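Local coordinates for periplasmic His/Glu/Gln/Arg/opine family-binding protein (Silicibacter pomeroyi, PDB 3I6V) that binds lysine in a cleft between its two lobes and probably serves as the amino-acid-capturing component of an ABC uptake system, at residues 13-18 with 153-158; 51-56 with 68-73; 93-98 with 167-172; 108-113 with 144-149. All coordinates share one frame; numbering follows the deposited sequence.

Contact 1. Residues 13-18 with 153-158; sequences GAYPPY and RDYLVP. With LYS (lysine), chain B.
Tyr15 presents one ring face to the bound lysine and its CE1 corner to Tyr155, and nearly every atom of its side chain has a neighbour in one or the other. From CB, CG stands anti to the backbone N (chi1 -169°), which brings it 3.3 Å from LYS NZ. That nitrogen sits 3.2 Å above the ring plane over its centre, the placement of a cation-pi contact. CD1 is shared between LYS NZ and Tyr155 CD1, while CD2 and CE2 lie against the ligand's CE and CD. CE1 meets the start of helix 153-162, reaching Tyr155 CG at 3.5 Å; the two rings meet obliquely, planes 34° apart. Segment 13-18 belongs to the first lobe of a type II periplasmic binding fold and 153-158 to the second, so the contact spans the closed cleft. Further out, CZ lies 3.5 Å from LYS CD and OH 4.0 Å from Tyr155 CB. An alanine here would probably leave the ammonium without its aromatic floor and open a gap between Tyr18, whose CD1 packs on the opposite face, and Tyr155. Alongside, a water donates to both Pro16 O (2.7 Å) and Tyr155 O (2.8 Å), while Tyr18 OH bonds to Asp152.

Contact 2. Residues 51-56 with 68-73; sequences NDWDSI and IIAGMS. With LYS (lysine), chain B.
Trp53 and Ile56 make all the side-chain contacts of 51-56 with Ile68, Ala70 and Met72, inside the first lobe of a type II periplasmic binding fold, where the two loops wall one side of the amino-acid pocket. Ahead of them, Asn51 ND2 shapes the loop, donating to Asp52 O on a lone pair in the carbonyl plane, and to Ser55 OG. The six-membered ring of Trp53 reaches the other segment: CZ3 is 3.2 Å from Ala70 O, and CH2 lies 3.7 Å from Met72 CE, approached obliquely. One indole face receives LYS CE, 3.6 Å above the plane and displaced from the ring centre, while Ile56 CG2 backs the opposite face; NE1 is bonded to Ala114 O. Ile56 then divides its branches: CD1 packs on Ala70 CB at 3.9 Å, and CG2 meets Met72 CE as the two side chains run antiparallel past one another. Ile68 CD1 lies 3.4 Å from Ile56 O. The bend of Met72 at chi3 (-84°) puts its methyl against both Trp53 CH2 and Ile56 CG2. Beyond it the segment 68-73 grips the ligand: LYS N donates to Gly71 O and Ser73 OG, and Ser73 N reaches LYS O at 2.8 Å with an N-H...O angle of 164°.

Contact 3. Residues 93-98 with 167-172; sequences ASSYVA and LMFVGD
Val97 and Phe169 form the apolar centre, a non-hydrogen-bonded antiparallel pair in which Val97 CG2 lies 3.5 Å from Phe169 CD2, the side chains meeting at a slant. The phenyl ring runs on to Ser95, its CE2 3.8 Å from Ser95 CB, and Arg153 adds a cation-pi contact to it. The other branch of the valine, CG1, meets Leu167 CB at 3.9 Å, these two side chains crossing at about a right angle. On the reverse face of the sheet Val170 CG2 wedges between Tyr96 CB (3.8 Å) and Ala98 CB (3.9 Å); with CG1 anti to the carbonyl carbon (chi1 -64°), CG2 is left between the backbone N and the carbonyl carbon. Outward from the packing come the backbone bonds. Ala98 and Met168 exchange two, Ala98 N to Met168 O and Met168 N to Ala98 O, both 2.9 Å. Val170 N reaches Tyr96 O at 3.1 Å, the donor 44° above the carbonyl plane. At the polar edge a water accepts from Tyr96 N and donates to Val170 O, with a weak bond to Asp172 O, while the hydroxyl of Ser95 bonds to Asp173. The chain turns a corner at Gly171, and strand 172-175 pairs with strand 93-98 in its turn: an antiparallel extension of the second-lobe sheet of a type II periplasmic binding protein.

Contact 4. Residues 108-113 with 144-149; sequences IVAAQT and GEADAV. With LYS (lysine), chain B.
Ile108 and Asp147 meet where strand 108-112 begins and just before strand 148-152: Ile108 N donates to Asp147 OD1 over 2.8 Å at a nearly straight 174°, entering on the anti lone pair of the carboxylate oxygen. At the far end of strand 108-112 Gln112 OE1 accepts from LYS NZ over 2.7 Å; its amide nitrogen is held by Glu12 and Ala132, which fixes the rotation of the amide so that the oxygen faces the ligand ammonium. Here parallel strands 108-112 and 148-152 lie side by side in the alpha/beta second lobe of a type II periplasmic binding fold, with strand 127-131 on the other flank of 108-112. Asp147 CG stands anti to its carbonyl carbon (chi1 -65°), which keeps it beside the aspartate's own N, and both carboxylate and N face Ile108; that N makes a weak, bent bond to Ile108 O. An alanine in its place would probably leave Ile108 N without this acceptor and the start of the strand less firmly tied. The same Ile108 O takes a second weak bond from Ala148 N at 3.4 Å. Two residues on, Ala110 N meets Ala148 O at 2.9 Å in the carbonyl plane, a regular bond of the parallel Val109-Ala148 bridge. The packing is made of small groups. Val149 CG2 lies 3.6 Å from Ala110 O, with helix 134-142 touching the valine. Ile108 CG2 rests on Ala146 CB at 3.9 Å, and that methyl also meets Ala110 CB at 4.0 Å.

The lysine ties three of the four contacts together: contact 2 holds its amino and carboxylate end, while Tyr15 of contact 1 and Gln112 of contact 4 receive its side-chain ammonium. Contacts 1 and 2, centres 13 Å apart, touch where Tyr15 CE2 meets Gly71 CA at 4.1 Å. Trp53 crosses to contact 4, its CB 3.4 Å from Gln112 NE2, so the lobes meet around the ligand there too. Contacts 3 and 4 share the second-lobe sheet, with Val97 N 2.9 Å from Val149 O, probably hydrogen-bonded. Contact 3 does not reach the lysine, Ser95 being about 12 Å away, yet Arg153 N lies 2.9 Å from Ala93 O, linking it to contact 1.

Contact 1. Residues 13-18 with 153-158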
loop_
_atom_site.group_PDB
_atom_site.type_symbol
_atom_site.label_atom_id
_atom_site.label_comp_id
_atom_site.label_asym_id
_atom_site.label_seq_id
_atom_site.Cartn_x
_atom_site.Cartn_y
_atom_site.Cartn_z
ATOM N N GLY A 13 2.446 3.716 8.390
ATOM C CA GLY A 13 3.669 3.513 9.180
ATOM C C GLY A 13 3.924 2.053 9.536
ATOM O O GLY A 13 4.628 1.751 10.511
ATOM N N ALA A 14 3.383 1.137 8.740
ATOM C CA ALA A 14 3.506 -0.287 9.030
ATOM C C ALA A 14 3.479 -1.137 7.775
ATOM O O ALA A 14 3.040 -2.279 7.799
ATOM C CB ALA A 14 2.406 -0.731 10.038
ATOM N N TYR A 15 3.982 -0.597 6.675
ATOM C CA TYR A 15 3.793 -1.284 5.401
ATOM C C TYR A 15 5.053 -1.185 4.557
ATOM O O TYR A 15 5.037 -0.558 3.488
ATOM C CB TYR A 15 2.565 -0.664 4.681
ATOM C CG TYR A 15 2.069 -1.413 3.464
ATOM C CD1 TYR A 15 2.019 -2.830 3.445
ATOM C CD2 TYR A 15 1.632 -0.711 2.332
ATOM C CE1 TYR A 15 1.522 -3.533 2.316
ATOM C CE2 TYR A 15 1.135 -1.406 1.193
ATOM C CZ TYR A 15 1.102 -2.813 1.199
ATOM O OH TYR A 15 0.627 -3.486 0.113
ATOM N N PRO A 16 6.181 -1.791 5.044
ATOM C CA PRO A 16 7.431 -1.649 4.288
ATOM C C PRO A 16 7.380 -2.423 2.951
ATOM O O PRO A 16 6.734 -3.478 2.844
ATOM C CB PRO A 16 8.506 -2.241 5.253
ATOM C CG PRO A 16 7.739 -3.186 6.127
ATOM C CD PRO A 16 6.359 -2.561 6.296
ATOM N N PRO A 17 8.039 -1.915 1.917
ATOM C CA PRO A 17 8.870 -0.756 1.858
ATOM C C PRO A 17 8.108 0.534 1.463
ATOM O O PRO A 17 8.751 1.576 1.306
ATOM C CB PRO A 17 9.894 -1.147 0.775
ATOM C CG PRO A 17 9.152 -2.028 -0.135
ATOM C CD PRO A 17 8.030 -2.643 0.636
ATOM N N TYR A 18 6.779 0.465 1.298
ATOM C CA TYR A 18 6.001 1.677 0.983
ATOM C C TYR A 18 6.142 2.739 2.076
ATOM O O TYR A 18 6.511 3.890 1.806
ATOM C CB TYR A 18 4.500 1.332 0.860
ATOM C CG TYR A 18 4.178 0.355 -0.231
ATOM C CD1 TYR A 18 4.175 -1.023 0.023
ATOM C CD2 TYR A 18 3.860 0.801 -1.519
ATOM C CE1 TYR A 18 3.862 -1.962 -1.000
ATOM C CE2 TYR A 18 3.534 -0.122 -2.568
ATOM C CZ TYR A 18 3.526 -1.488 -2.288
ATOM O OH TYR A 18 3.207 -2.394 -3.284
ATOM N N ARG A 153 2.005 -8.067 -3.931
ATOM C CA ARG A 153 3.201 -8.798 -4.292
ATOM C C ARG A 153 4.455 -8.023 -3.870
ATOM O O ARG A 153 5.430 -8.630 -3.401
ATOM C CB ARG A 153 3.270 -9.105 -5.796
ATOM C CG ARG A 153 4.489 -10.002 -6.156
ATOM C CD ARG A 153 4.540 -10.449 -7.641
ATOM N NE ARG A 153 5.800 -11.148 -7.827
ATOM C CZ ARG A 153 5.990 -12.439 -7.571
ATOM N NH1 ARG A 153 4.988 -13.223 -7.174
ATOM N NH2 ARG A 153 7.192 -12.958 -7.751
ATOM N N ASP A 154 4.454 -6.706 -4.039
ATOM C CA ASP A 154 5.638 -5.964 -3.665
ATOM C C ASP A 154 5.898 -5.904 -2.161
ATOM O O ASP A 154 7.057 -5.740 -1.739
ATOM C CB ASP A 154 5.672 -4.595 -4.321
ATOM C CG ASP A 154 5.901 -4.700 -5.830
ATOM O OD1 ASP A 154 6.049 -5.835 -6.338
ATOM O OD2 ASP A 154 5.915 -3.665 -6.495
ATOM N N TYR A 155 4.834 -6.057 -1.368
ATOM C CA TYR A 155 4.977 -6.173 0.067
ATOM C C TYR A 155 5.590 -7.561 0.377
ATOM O O TYR A 155 6.518 -7.694 1.220
ATOM C CB TYR A 155 3.616 -6.006 0.758
ATOM C CG TYR A 155 3.632 -6.350 2.240
ATOM C CD1 TYR A 155 4.329 -5.557 3.168
ATOM C CD2 TYR A 155 2.953 -7.470 2.709
ATOM C CE1 TYR A 155 4.331 -5.886 4.547
ATOM C CE2 TYR A 155 2.945 -7.802 4.046
ATOM C CZ TYR A 155 3.645 -7.032 4.958
ATOM O OH TYR A 155 3.627 -7.446 6.269
ATOM N N LEU A 156 5.082 -8.582 -0.302
ATOM C CA LEU A 156 5.511 -9.979 -0.048
ATOM C C LEU A 156 6.918 -10.349 -0.561
ATOM O O LEU A 156 7.581 -11.163 0.075
ATOM C CB LEU A 156 4.489 -10.998 -0.558
ATOM C CG LEU A 156 3.118 -10.971 0.119
ATOM C CD1 LEU A 156 2.076 -11.739 -0.749
ATOM C CD2 LEU A 156 3.129 -11.488 1.577
ATOM N N VAL A 157 7.374 -9.756 -1.658
ATOM C CA VAL A 157 8.678 -10.135 -2.236
ATOM C C VAL A 157 9.836 -10.103 -1.190
ATOM O O VAL A 157 10.477 -11.136 -0.988
ATOM C CB VAL A 157 9.023 -9.390 -3.552
ATOM C CG1 VAL A 157 10.550 -9.532 -3.905
ATOM C CG2 VAL A 157 8.136 -9.919 -4.747
ATOM N N PRO A 158 10.053 -8.956 -0.488
ATOM C CA PRO A 158 11.162 -8.951 0.490
ATOM C C PRO A 158 10.910 -9.897 1.656
ATOM O O PRO A 158 11.849 -10.429 2.236
ATOM C CB PRO A 158 11.210 -7.479 0.977
ATOM C CG PRO A 158 10.506 -6.678 -0.128
ATOM C CD PRO A 158 9.397 -7.634 -0.567
HETATM N N LYS B . -3.100 -1.764 -2.294
HETATM C CA LYS B . -4.024 -2.607 -1.466
HETATM C C LYS B . -5.296 -1.858 -1.138
HETATM O O LYS B . -5.368 -0.655 -1.423
HETATM C CB LYS B . -3.321 -3.057 -0.161
HETATM C CG LYS B . -3.007 -1.934 0.828
HETATM C CD LYS B . -2.233 -2.511 2.063
HETATM C CE LYS B . -1.944 -1.429 3.168
HETATM N NZ LYS B . -1.082 -2.043 4.302
HETATM O OXT LYS B . -6.259 -2.440 -0.562
HETATM O O HOH W 1 7.785 -5.943 2.928
#

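Contact 2. Residues 51-56 with 68-73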
loop_
_atom_site.group_PDB
_atom_site.type_symbol
_atom_site.label_atom_id
_atom_site.label_comp_id
_atom_site.label_asym_id
_atom_site.label_seq_id
_atom_site.Cartn_x
_atom_site.Cartn_y
_atom_site.Cartn_z
ATOM N N ASN A 51 -1.348 6.892 11.075
ATOM C CA ASN A 51 -2.698 6.494 11.443
ATOM C C ASN A 51 -2.888 5.026 11.096
ATOM O O ASN A 51 -2.393 4.599 10.059
ATOM C CB ASN A 51 -3.745 7.361 10.683
ATOM C CG ASN A 51 -5.121 7.267 11.294
ATOM O OD1 ASN A 51 -5.515 8.132 12.060
ATOM N ND2 ASN A 51 -5.845 6.207 10.996
ATOM N N ASP A 52 -3.606 4.260 11.928
ATOM C CA ASP A 52 -3.814 2.845 11.625
ATOM C C ASP A 52 -4.642 2.740 10.320
ATOM O O ASP A 52 -5.485 3.610 10.010
ATOM C CB ASP A 52 -4.577 2.107 12.757
ATOM C CG ASP A 52 -3.774 2.031 14.091
ATOM O OD1 ASP A 52 -4.407 1.801 15.131
ATOM O OD2 ASP A 52 -2.540 2.208 14.103
ATOM N N TRP A 53 -4.395 1.656 9.601
ATOM C CA TRP A 53 -5.067 1.380 8.333
ATOM C C TRP A 53 -6.585 1.324 8.461
ATOM O O TRP A 53 -7.286 1.945 7.660
ATOM C CB TRP A 53 -4.519 0.092 7.715
ATOM C CG TRP A 53 -5.172 -0.214 6.392
ATOM C CD1 TRP A 53 -6.221 -1.063 6.183
ATOM C CD2 TRP A 53 -4.880 0.395 5.126
ATOM N NE1 TRP A 53 -6.574 -1.057 4.851
ATOM C CE2 TRP A 53 -5.763 -0.175 4.180
ATOM C CE3 TRP A 53 -3.920 1.340 4.690
ATOM C CZ2 TRP A 53 -5.731 0.169 2.820
ATOM C CZ3 TRP A 53 -3.880 1.683 3.334
ATOM C CH2 TRP A 53 -4.775 1.094 2.414
ATOM N N ASP A 54 -7.095 0.632 9.490
ATOM C CA ASP A 54 -8.550 0.454 9.692
ATOM C C ASP A 54 -9.327 1.763 9.676
ATOM O O ASP A 54 -10.458 1.834 9.161
ATOM C CB ASP A 54 -8.852 -0.264 11.022
ATOM C CG ASP A 54 -8.318 -1.701 11.053
ATOM O OD1 ASP A 54 -7.792 -2.160 10.015
ATOM O OD2 ASP A 54 -8.404 -2.382 12.124
ATOM N N SER A 55 -8.722 2.815 10.198
ATOM C CA SER A 55 -9.447 4.066 10.314
ATOM C C SER A 55 -8.820 5.184 9.436
ATOM O O SER A 55 -9.148 6.340 9.622
ATOM C CB SER A 55 -9.459 4.489 11.809
ATOM O OG SER A 55 -8.113 4.679 12.262
ATOM N N ILE A 56 -7.932 4.847 8.491
ATOM C CA ILE A 56 -7.187 5.882 7.753
ATOM C C ILE A 56 -8.102 6.722 6.843
ATOM O O ILE A 56 -7.870 7.927 6.661
ATOM C CB ILE A 56 -5.955 5.292 6.993
ATOM C CG1 ILE A 56 -4.920 6.377 6.714
ATOM C CG2 ILE A 56 -6.393 4.454 5.725
ATOM C CD1 ILE A 56 -3.495 5.804 6.465
ATOM N N ILE A 68 -3.909 10.831 2.181
ATOM C CA ILE A 68 -3.487 9.457 2.481
ATOM C C ILE A 68 -2.434 9.067 1.458
ATOM O O ILE A 68 -2.705 9.132 0.265
ATOM C CB ILE A 68 -4.669 8.474 2.430
ATOM C CG1 ILE A 68 -5.671 8.806 3.538
ATOM C CG2 ILE A 68 -4.182 7.012 2.562
ATOM C CD1 ILE A 68 -6.987 8.005 3.405
ATOM N N ILE A 69 -1.224 8.734 1.917
ATOM C CA ILE A 69 -0.195 8.227 1.032
ATOM C C ILE A 69 0.342 6.975 1.751
ATOM O O ILE A 69 1.180 7.065 2.661
ATOM C CB ILE A 69 0.877 9.304 0.706
ATOM C CG1 ILE A 69 1.919 8.785 -0.296
ATOM C CG2 ILE A 69 1.514 9.913 2.008
ATOM C CD1 ILE A 69 2.943 9.892 -0.739
ATOM N N ALA A 70 -0.223 5.821 1.404
ATOM C CA ALA A 70 -0.154 4.641 2.275
ATOM C C ALA A 70 -0.406 3.375 1.466
ATOM O O ALA A 70 -1.168 2.499 1.890
ATOM C CB ALA A 70 -1.207 4.764 3.438
ATOM N N GLY A 71 0.218 3.288 0.294
ATOM C CA GLY A 71 0.064 2.123 -0.605
ATOM C C GLY A 71 -1.382 1.771 -0.950
ATOM O O GLY A 71 -1.694 0.605 -1.160
ATOM N N MET A 72 -2.251 2.782 -1.023
ATOM C CA MET A 72 -3.714 2.572 -1.185
ATOM C C MET A 72 -4.041 2.526 -2.683
ATOM O O MET A 72 -3.795 3.507 -3.376
ATOM C CB MET A 72 -4.508 3.726 -0.548
ATOM C CG MET A 72 -6.096 3.553 -0.575
ATOM S SD MET A 72 -7.009 4.826 0.316
ATOM C CE MET A 72 -6.899 4.132 1.946
ATOM N N SER A 73 -4.586 1.404 -3.151
ATOM C CA SER A 73 -5.038 1.280 -4.525
ATOM C C SER A 73 -6.228 2.171 -4.810
ATOM O O SER A 73 -7.149 2.308 -3.976
ATOM C CB SER A 73 -5.448 -0.165 -4.816
ATOM O OG SER A 73 -4.288 -1.005 -4.802
HETATM N N LYS B . -3.100 -1.764 -2.294
HETATM C CA LYS B . -4.024 -2.607 -1.466
HETATM C C LYS B . -5.296 -1.858 -1.138
HETATM O O LYS B . -5.368 -0.655 -1.423
HETATM C CB LYS B . -3.321 -3.057 -0.161
HETATM C CG LYS B . -3.007 -1.934 0.828
HETATM C CD LYS B . -2.233 -2.511 2.063
HETATM C CE LYS B . -1.944 -1.429 3.168
HETATM N NZ LYS B . -1.082 -2.043 4.302
HETATM O OXT LYS B . -6.259 -2.440 -0.562
#

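Contact 3. Residues 93-98 with 167-172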
loop_
_atom_site.group_PDB
_atom_site.type_symbol
_atom_site.label_atom_id
_atom_site.label_comp_id
_atom_site.label_asym_id
_atom_site.label_seq_id
_atom_site.Cartn_x
_atom_site.Cartn_y
_atom_site.Cartn_z
ATOM N N ALA A 93 0.762 -6.769 -8.986
ATOM C CA ALA A 93 -0.025 -7.940 -8.683
ATOM C C ALA A 93 -0.272 -8.140 -7.191
ATOM O O ALA A 93 0.408 -7.543 -6.337
ATOM C CB ALA A 93 0.628 -9.185 -9.296
ATOM N N SER A 94 -1.251 -8.981 -6.900
ATOM C CA SER A 94 -1.422 -9.576 -5.584
ATOM C C SER A 94 -1.054 -11.056 -5.699
ATOM O O SER A 94 -1.178 -11.652 -6.796
ATOM C CB SER A 94 -2.854 -9.417 -5.126
ATOM O OG SER A 94 -3.151 -8.051 -4.893
ATOM N N SER A 95 -0.605 -11.654 -4.596
ATOM C CA SER A 95 -0.070 -13.024 -4.610
ATOM C C SER A 95 -0.380 -13.739 -3.322
ATOM O O SER A 95 -0.666 -13.104 -2.297
ATOM C CB SER A 95 1.453 -13.025 -4.769
ATOM O OG SER A 95 1.863 -12.260 -5.872
ATOM N N TYR A 96 -0.321 -15.070 -3.382
ATOM C CA TYR A 96 -0.474 -15.905 -2.204
ATOM C C TYR A 96 0.905 -16.289 -1.684
ATOM O O TYR A 96 1.818 -16.578 -2.459
ATOM C CB TYR A 96 -1.258 -17.182 -2.484
ATOM C CG TYR A 96 -2.697 -16.990 -2.885
ATOM C CD1 TYR A 96 -3.044 -16.799 -4.229
ATOM C CD2 TYR A 96 -3.711 -17.016 -1.931
ATOM C CE1 TYR A 96 -4.387 -16.623 -4.616
ATOM C CE2 TYR A 96 -5.035 -16.857 -2.297
ATOM C CZ TYR A 96 -5.362 -16.662 -3.634
ATOM O OH TYR A 96 -6.673 -16.504 -3.959
ATOM N N VAL A 97 1.024 -16.315 -0.369
ATOM C CA VAL A 97 2.256 -16.792 0.281
ATOM C C VAL A 97 1.911 -17.804 1.351
ATOM O O VAL A 97 0.944 -17.639 2.082
ATOM C CB VAL A 97 3.138 -15.645 0.850
ATOM C CG1 VAL A 97 4.148 -16.193 1.900
ATOM C CG2 VAL A 97 3.908 -15.007 -0.262
ATOM N N ALA A 98 2.717 -18.873 1.424
ATOM C CA ALA A 98 2.439 -19.967 2.332
ATOM C C ALA A 98 3.743 -20.582 2.900
ATOM O O ALA A 98 4.848 -20.203 2.499
ATOM C CB ALA A 98 1.607 -21.050 1.585
ATOM N N LEU A 167 8.952 -19.263 3.990
ATOM C CA LEU A 167 7.757 -18.703 3.296
ATOM C C LEU A 167 8.025 -18.738 1.828
ATOM O O LEU A 167 9.152 -18.535 1.415
ATOM C CB LEU A 167 7.466 -17.245 3.691
ATOM C CG LEU A 167 7.002 -17.063 5.129
ATOM C CD1 LEU A 167 7.063 -15.563 5.526
ATOM C CD2 LEU A 167 5.637 -17.740 5.436
ATOM N N MET A 168 6.982 -18.980 1.032
ATOM C CA MET A 168 7.166 -19.041 -0.408
ATOM C C MET A 168 5.893 -18.604 -1.164
ATOM O O MET A 168 4.782 -18.759 -0.677
ATOM C CB MET A 168 7.571 -20.469 -0.828
ATOM C CG MET A 168 6.515 -21.552 -0.470
ATOM S SD MET A 168 7.266 -23.182 -0.082
ATOM C CE MET A 168 8.071 -22.759 1.462
ATOM N N PHE A 169 6.079 -18.086 -2.366
ATOM C CA PHE A 169 4.935 -17.838 -3.258
ATOM C C PHE A 169 4.283 -19.144 -3.732
ATOM O O PHE A 169 4.978 -20.098 -4.103
ATOM C CB PHE A 169 5.385 -17.024 -4.458
ATOM C CG PHE A 169 5.707 -15.584 -4.129
ATOM C CD1 PHE A 169 7.010 -15.092 -4.277
ATOM C CD2 PHE A 169 4.694 -14.716 -3.679
ATOM C CE1 PHE A 169 7.309 -13.742 -3.973
ATOM C CE2 PHE A 169 4.973 -13.359 -3.375
ATOM C CZ PHE A 169 6.281 -12.869 -3.539
ATOM N N VAL A 170 2.951 -19.181 -3.698
ATOM C CA VAL A 170 2.181 -20.312 -4.210
ATOM C C VAL A 170 1.055 -19.785 -5.128
ATOM O O VAL A 170 0.581 -18.644 -4.968
ATOM C CB VAL A 170 1.615 -21.173 -3.047
ATOM C CG1 VAL A 170 2.755 -21.788 -2.248
ATOM C CG2 VAL A 170 0.766 -20.340 -2.112
ATOM N N GLY A 171 0.648 -20.596 -6.101
ATOM C CA GLY A 171 -0.454 -20.213 -6.999
ATOM C C GLY A 171 -0.018 -19.157 -7.997
ATOM O O GLY A 171 1.170 -18.982 -8.279
ATOM N N ASP A 172 -0.981 -18.438 -8.548
ATOM C CA ASP A 172 -0.660 -17.464 -9.584
ATOM C C ASP A 172 -0.895 -16.080 -9.027
ATOM O O ASP A 172 -1.730 -15.921 -8.164
ATOM C CB ASP A 172 -1.573 -17.687 -10.793
ATOM C CG ASP A 172 -1.472 -19.113 -11.339
ATOM O OD1 ASP A 172 -2.380 -19.932 -11.046
ATOM O OD2 ASP A 172 -0.475 -19.412 -12.026
HETATM O O HOH W 2 0.202 -16.162 -5.929
#

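Contact 4. Residues 108-113 with 144-149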
loop_
_atom_site.group_PDB
_atom_site.type_symbol
_atom_site.label_atom_id
_atom_site.label_comp_id
_atom_site.label_asym_id
_atom_site.label_seq_id
_atom_site.Cartn_x
_atom_site.Cartn_y
_atom_site.Cartn_z
ATOM N N ILE A 108 -8.143 -21.448 4.812
ATOM C CA ILE A 108 -8.192 -20.205 5.587
ATOM C C ILE A 108 -7.141 -19.256 5.034
ATOM O O ILE A 108 -5.935 -19.553 5.085
ATOM C CB ILE A 108 -7.973 -20.456 7.097
ATOM C CG1 ILE A 108 -9.193 -21.202 7.676
ATOM C CG2 ILE A 108 -7.768 -19.141 7.814
ATOM C CD1 ILE A 108 -8.911 -21.973 8.954
ATOM N N VAL A 109 -7.596 -18.127 4.484
ATOM C CA VAL A 109 -6.660 -17.182 3.889
ATOM C C VAL A 109 -6.690 -15.874 4.681
ATOM O O VAL A 109 -7.749 -15.313 4.933
ATOM C CB VAL A 109 -6.863 -16.989 2.350
ATOM C CG1 VAL A 109 -5.809 -16.040 1.777
ATOM C CG2 VAL A 109 -6.733 -18.324 1.607
ATOM N N ALA A 110 -5.515 -15.471 5.158
ATOM C CA ALA A 110 -5.354 -14.226 5.893
ATOM C C ALA A 110 -5.251 -13.050 4.902
ATOM O O ALA A 110 -4.618 -13.156 3.860
ATOM C CB ALA A 110 -4.080 -14.270 6.761
ATOM N N ALA A 111 -5.875 -11.935 5.255
ATOM C CA ALA A 111 -5.702 -10.692 4.479
ATOM C C ALA A 111 -5.882 -9.543 5.441
ATOM O O ALA A 111 -6.631 -9.640 6.433
ATOM C CB ALA A 111 -6.739 -10.587 3.335
ATOM N N GLN A 112 -5.221 -8.441 5.148
ATOM C CA GLN A 112 -5.458 -7.226 5.917
ATOM C C GLN A 112 -6.874 -6.689 5.741
ATOM O O GLN A 112 -7.413 -6.638 4.614
ATOM C CB GLN A 112 -4.416 -6.152 5.579
ATOM C CG GLN A 112 -4.598 -4.850 6.412
ATOM C CD GLN A 112 -3.447 -3.873 6.256
ATOM O OE1 GLN A 112 -2.754 -3.874 5.257
ATOM N NE2 GLN A 112 -3.229 -3.050 7.264
ATOM N N THR A 113 -7.464 -6.242 6.851
ATOM C CA THR A 113 -8.791 -5.641 6.839
ATOM C C THR A 113 -8.861 -4.435 5.901
ATOM O O THR A 113 -7.879 -3.736 5.737
ATOM C CB THR A 113 -9.198 -5.136 8.260
ATOM O OG1 THR A 113 -9.036 -6.208 9.196
ATOM C CG2 THR A 113 -10.616 -4.778 8.280
ATOM N N GLY A 144 0.728 -20.995 11.694
ATOM C CA GLY A 144 -0.243 -22.023 11.270
ATOM C C GLY A 144 -1.714 -21.731 11.493
ATOM O O GLY A 144 -2.554 -22.589 11.237
ATOM N N GLU A 145 -2.045 -20.533 11.967
ATOM C CA GLU A 145 -3.449 -20.139 12.105
ATOM C C GLU A 145 -4.152 -19.990 10.731
ATOM O O GLU A 145 -5.369 -20.099 10.632
ATOM C CB GLU A 145 -3.604 -18.856 12.949
ATOM C CG GLU A 145 -4.992 -18.180 12.750
ATOM C CD GLU A 145 -5.188 -16.826 13.464
ATOM O OE1 GLU A 145 -4.239 -16.292 14.098
ATOM O OE2 GLU A 145 -6.324 -16.301 13.378
ATOM N N ALA A 146 -3.381 -19.753 9.677
ATOM C CA ALA A 146 -3.951 -19.617 8.347
ATOM C C ALA A 146 -3.129 -20.397 7.337
ATOM O O ALA A 146 -1.899 -20.473 7.440
ATOM C CB ALA A 146 -4.038 -18.126 7.946
ATOM N N ASP A 147 -3.820 -20.960 6.351
ATOM C CA ASP A 147 -3.198 -21.706 5.240
ATOM C C ASP A 147 -2.300 -20.879 4.322
ATOM O O ASP A 147 -1.306 -21.373 3.773
ATOM C CB ASP A 147 -4.314 -22.414 4.433
ATOM C CG ASP A 147 -5.023 -23.490 5.258
ATOM O OD1 ASP A 147 -6.234 -23.362 5.584
ATOM O OD2 ASP A 147 -4.322 -24.458 5.633
ATOM N N ALA A 148 -2.664 -19.613 4.120
ATOM C CA ALA A 148 -1.868 -18.719 3.299
ATOM C C ALA A 148 -2.283 -17.271 3.571
ATOM O O ALA A 148 -3.282 -17.011 4.231
ATOM C CB ALA A 148 -2.032 -19.055 1.801
ATOM N N VAL A 149 -1.498 -16.348 3.059
ATOM C CA VAL A 149 -1.840 -14.928 3.111
ATOM C C VAL A 149 -1.950 -14.458 1.665
ATOM O O VAL A 149 -1.141 -14.861 0.816
ATOM C CB VAL A 149 -0.767 -14.086 3.875
ATOM C CG1 VAL A 149 0.637 -14.381 3.320
ATOM C CG2 VAL A 149 -1.083 -12.587 3.780
HETATM N N LYS B . -3.100 -1.764 -2.294
HETATM C CA LYS B . -4.024 -2.607 -1.466
HETATM C C LYS B . -5.296 -1.858 -1.138
HETATM O O LYS B . -5.368 -0.655 -1.423
HETATM C CB LYS B . -3.321 -3.057 -0.161
HETATM C CG LYS B . -3.007 -1.934 0.828
HETATM C CD LYS B . -2.233 -2.511 2.063
HETATM C CE LYS B . -1.944 -1.429 3.168
HETATM N NZ LYS B . -1.082 -2.043 4.302
HETATM O OXT LYS B . -6.259 -2.440 -0.562
#